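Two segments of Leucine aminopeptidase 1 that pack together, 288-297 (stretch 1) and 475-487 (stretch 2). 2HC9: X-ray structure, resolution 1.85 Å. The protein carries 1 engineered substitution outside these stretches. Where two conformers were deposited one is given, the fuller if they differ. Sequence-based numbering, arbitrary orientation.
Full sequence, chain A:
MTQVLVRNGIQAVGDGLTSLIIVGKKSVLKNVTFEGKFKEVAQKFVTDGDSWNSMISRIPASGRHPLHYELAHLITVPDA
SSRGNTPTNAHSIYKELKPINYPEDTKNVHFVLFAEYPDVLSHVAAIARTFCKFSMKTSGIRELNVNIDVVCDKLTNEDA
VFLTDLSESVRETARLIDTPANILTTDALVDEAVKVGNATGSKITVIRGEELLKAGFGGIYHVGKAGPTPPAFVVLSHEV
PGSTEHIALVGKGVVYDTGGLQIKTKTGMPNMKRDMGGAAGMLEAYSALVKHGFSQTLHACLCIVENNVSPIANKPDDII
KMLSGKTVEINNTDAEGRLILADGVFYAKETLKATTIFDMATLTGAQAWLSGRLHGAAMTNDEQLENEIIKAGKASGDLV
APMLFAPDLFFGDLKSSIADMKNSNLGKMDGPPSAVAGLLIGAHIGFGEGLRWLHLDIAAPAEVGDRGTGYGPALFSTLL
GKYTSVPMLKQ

Stretch 1, residues 288-297: ALVKHGFSQT
Stretch 2 475-487: LFSTLLGKYTSVP

Contact between 288-297 and 475-487 of Leucine aminopeptidase 1, burying 562 Å² in all. Each stretch enters as a helix; stretch 1 continues through loop to a strand residue at Thr297, and stretch 2 passes through a 3-10 segment at 481-483 into the loop 484-486; CA atoms pair Leu289 with Ser477 (6.4 Å), Phe294 with Thr484 (4.6 Å) and Ser295 with Tyr483 (5.3 Å). Two backbone hydrogen bonds join the stretches: Ser485 N to His292 O (3.0 Å, nearly straight at 164°) and Ser295 N to Tyr483 O (2.9 Å, bent to 136°). Tyr483 O also receives a CA-H...O contact from Phe294 CA (3.4 Å), whereas Gly293 O, 3.3 Å from Tyr483 O, is a second acceptor and cannot bond to it. Gly293 turns the chain at phi/psi 66/42. Thr484 (chi1 p) braces its own turn: OG1 donates to Gly481 O (2.7 Å) and accepts from Val486 N (3.1 Å). Gln296 NE2 donates to Ser295 OG (3.2 Å); Gln296 OE1, His292 NE2, Tyr483 OH and Ser485 OG are satisfied elsewhere in the structure. Tyr483 (m, chi2 -61°) sets its ring edge toward the Phe294 face (t, chi2 81°; centroids 5.7 Å, planes 76°), while Gln296 CG (m, m) covers the Tyr483 face, 3.4 Å from CD1. Leu289 (m, t) reaches Leu480 (m, t), CD1 to CD1 3.9 Å, and His292 CB (m) meets Val486 CG2 (t) at 3.6 Å.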

# COMPACT_ATOMS: atom_id res chain seq x y z
N ALA A 288 -4.59 45.01 6.92
CA ALA A 288 -5.96 45.59 6.94
C ALA A 288 -6.26 46.33 8.27
O ALA A 288 -6.85 47.41 8.27
CB ALA A 288 -7.00 44.48 6.70
N LEU A 289 -5.83 45.75 9.39
CA LEU A 289 -6.08 46.35 10.71
C LEU A 289 -5.29 47.65 10.87
O LEU A 289 -5.81 48.64 11.39
CB LEU A 289 -5.71 45.38 11.83
CG LEU A 289 -6.67 44.17 11.95
CD1 LEU A 289 -6.07 43.04 12.85
CD2 LEU A 289 -8.05 44.59 12.46
N VAL A 290 -4.02 47.63 10.49
CA VAL A 290 -3.14 48.78 10.74
C VAL A 290 -3.52 49.96 9.83
O VAL A 290 -3.30 51.13 10.18
CB VAL A 290 -1.62 48.39 10.65
CG1 VAL A 290 -0.71 49.65 10.70
CG2 VAL A 290 -1.27 47.48 11.85
N LYS A 291 -4.15 49.66 8.69
CA LYS A 291 -4.64 50.71 7.80
C LYS A 291 -5.79 51.49 8.40
O LYS A 291 -6.16 52.57 7.90
CB LYS A 291 -5.06 50.12 6.45
CG LYS A 291 -3.88 49.70 5.58
CD LYS A 291 -4.40 48.94 4.36
CE LYS A 291 -3.27 48.64 3.38
NZ LYS A 291 -2.79 49.89 2.75
N HIS A 292 -6.36 50.97 9.48
CA HIS A 292 -7.57 51.58 10.01
C HIS A 292 -7.48 51.96 11.48
O HIS A 292 -8.40 51.71 12.26
CB HIS A 292 -8.79 50.75 9.63
CG HIS A 292 -9.06 50.78 8.16
ND1 HIS A 292 -9.81 51.77 7.57
CD2 HIS A 292 -8.61 50.00 7.15
CE1 HIS A 292 -9.83 51.59 6.26
NE2 HIS A 292 -9.11 50.52 5.98
N GLY A 293 -6.38 52.61 11.84
CA GLY A 293 -6.27 53.26 13.13
C GLY A 293 -6.27 52.28 14.29
O GLY A 293 -6.92 52.51 15.31
N PHE A 294 -5.55 51.17 14.14
CA PHE A 294 -5.57 50.12 15.16
C PHE A 294 -4.95 50.62 16.48
O PHE A 294 -3.78 51.04 16.53
CB PHE A 294 -4.82 48.88 14.68
CG PHE A 294 -5.11 47.64 15.51
CD1 PHE A 294 -6.27 46.90 15.30
CD2 PHE A 294 -4.19 47.21 16.48
CE1 PHE A 294 -6.54 45.74 16.06
CE2 PHE A 294 -4.45 46.06 17.24
CZ PHE A 294 -5.63 45.33 17.03
N SER A 295 -5.74 50.54 17.54
CA SER A 295 -5.49 51.32 18.74
C SER A 295 -4.62 50.56 19.76
O SER A 295 -4.22 51.13 20.78
CB SER A 295 -6.81 51.71 19.40
OG SER A 295 -7.46 50.57 19.94
N GLN A 296 -4.37 49.27 19.51
CA GLN A 296 -3.59 48.45 20.44
C GLN A 296 -2.25 48.07 19.84
O GLN A 296 -2.03 48.25 18.65
CB GLN A 296 -4.37 47.20 20.84
CG GLN A 296 -5.75 47.51 21.38
CD GLN A 296 -5.69 48.33 22.66
OE1 GLN A 296 -4.93 48.01 23.58
NE2 GLN A 296 -6.47 49.41 22.70
N THR A 297 -1.34 47.58 20.66
CA THR A 297 -0.07 47.17 20.14
C THR A 297 -0.29 45.84 19.42
O THR A 297 -1.00 44.96 19.94
CB THR A 297 0.97 47.02 21.27
OG1 THR A 297 1.29 48.32 21.79
CG2 THR A 297 2.25 46.34 20.76
N LEU A 475 -11.56 37.08 9.10
CA LEU A 475 -11.66 36.61 10.49
C LEU A 475 -11.07 37.60 11.48
O LEU A 475 -11.73 37.98 12.46
CB LEU A 475 -10.90 35.28 10.65
CG LEU A 475 -10.97 34.72 12.08
CD1 LEU A 475 -12.45 34.44 12.52
CD2 LEU A 475 -10.15 33.41 12.12
N PHE A 476 -9.83 38.03 11.26
CA PHE A 476 -9.19 38.91 12.23
C PHE A 476 -9.69 40.35 12.19
O PHE A 476 -9.62 41.05 13.18
CB PHE A 476 -7.67 38.83 12.18
CG PHE A 476 -7.15 37.57 12.80
CD1 PHE A 476 -7.06 37.47 14.19
CD2 PHE A 476 -6.84 36.46 12.02
CE1 PHE A 476 -6.64 36.28 14.80
CE2 PHE A 476 -6.39 35.27 12.62
CZ PHE A 476 -6.30 35.18 14.01
N SER A 477 -10.20 40.76 11.04
CA SER A 477 -10.85 42.07 10.96
C SER A 477 -12.08 42.11 11.86
O SER A 477 -12.29 43.09 12.56
CB SER A 477 -11.26 42.38 9.52
OG SER A 477 -10.08 42.64 8.80
N THR A 478 -12.87 41.04 11.84
CA THR A 478 -14.07 40.99 12.70
C THR A 478 -13.69 40.73 14.14
O THR A 478 -14.28 41.32 15.03
CB THR A 478 -15.20 39.97 12.27
OG1 THR A 478 -14.71 38.63 12.22
CG2 THR A 478 -15.84 40.36 10.92
N LEU A 479 -12.70 39.88 14.37
CA LEU A 479 -12.29 39.58 15.76
C LEU A 479 -11.69 40.80 16.48
O LEU A 479 -12.02 41.07 17.66
CB LEU A 479 -11.30 38.40 15.79
CG LEU A 479 -10.81 37.97 17.19
CD1 LEU A 479 -12.00 37.42 17.98
CD2 LEU A 479 -9.74 36.90 17.03
N LEU A 480 -10.81 41.51 15.79
CA LEU A 480 -10.03 42.60 16.40
C LEU A 480 -10.46 43.98 15.90
O LEU A 480 -9.86 45.00 16.27
CB LEU A 480 -8.54 42.40 16.15
CG LEU A 480 -7.94 41.04 16.57
CD1 LEU A 480 -6.47 40.96 16.17
CD2 LEU A 480 -8.06 40.92 18.11
N GLY A 481 -11.50 44.02 15.07
CA GLY A 481 -11.97 45.28 14.47
C GLY A 481 -12.52 46.31 15.45
O GLY A 481 -12.60 47.49 15.12
N LYS A 482 -12.88 45.88 16.65
CA LYS A 482 -13.31 46.83 17.71
C LYS A 482 -12.20 47.83 18.09
O LYS A 482 -12.48 48.87 18.66
CB LYS A 482 -13.79 46.09 18.96
CG LYS A 482 -12.68 45.33 19.69
CD LYS A 482 -13.22 44.30 20.66
CE LYS A 482 -13.03 44.76 22.08
NZ LYS A 482 -13.35 43.68 23.07
N TYR A 483 -10.95 47.51 17.76
CA TYR A 483 -9.82 48.41 18.02
C TYR A 483 -9.48 49.33 16.85
O TYR A 483 -8.51 50.09 16.92
CB TYR A 483 -8.59 47.61 18.40
CG TYR A 483 -8.78 46.68 19.57
CD1 TYR A 483 -9.12 47.18 20.83
CD2 TYR A 483 -8.58 45.31 19.43
CE1 TYR A 483 -9.29 46.31 21.94
CE2 TYR A 483 -8.73 44.44 20.52
CZ TYR A 483 -9.08 44.95 21.76
OH TYR A 483 -9.24 44.08 22.83
N THR A 484 -10.25 49.23 15.77
CA THR A 484 -10.09 50.11 14.61
C THR A 484 -11.08 51.27 14.66
O THR A 484 -11.98 51.31 15.52
CB THR A 484 -10.34 49.37 13.28
OG1 THR A 484 -11.73 49.07 13.16
CG2 THR A 484 -9.51 48.08 13.21
N SER A 485 -10.94 52.18 13.69
CA SER A 485 -11.88 53.26 13.52
C SER A 485 -13.06 52.90 12.64
O SER A 485 -13.85 53.78 12.32
CB SER A 485 -11.17 54.48 12.90
OG SER A 485 -10.60 54.16 11.65
N VAL A 486 -13.20 51.63 12.24
CA VAL A 486 -14.19 51.30 11.21
C VAL A 486 -15.58 51.11 11.82
O VAL A 486 -15.77 50.23 12.64
CB VAL A 486 -13.80 50.01 10.42
CG1 VAL A 486 -14.76 49.81 9.25
CG2 VAL A 486 -12.36 50.14 9.88
N PRO A 487 -16.56 51.94 11.41
CA PRO A 487 -17.89 51.86 12.04
C PRO A 487 -18.50 50.46 12.06
O PRO A 487 -18.95 50.01 13.11
CB PRO A 487 -18.74 52.82 11.20
CG PRO A 487 -17.76 53.85 10.74
CD PRO A 487 -16.50 53.04 10.42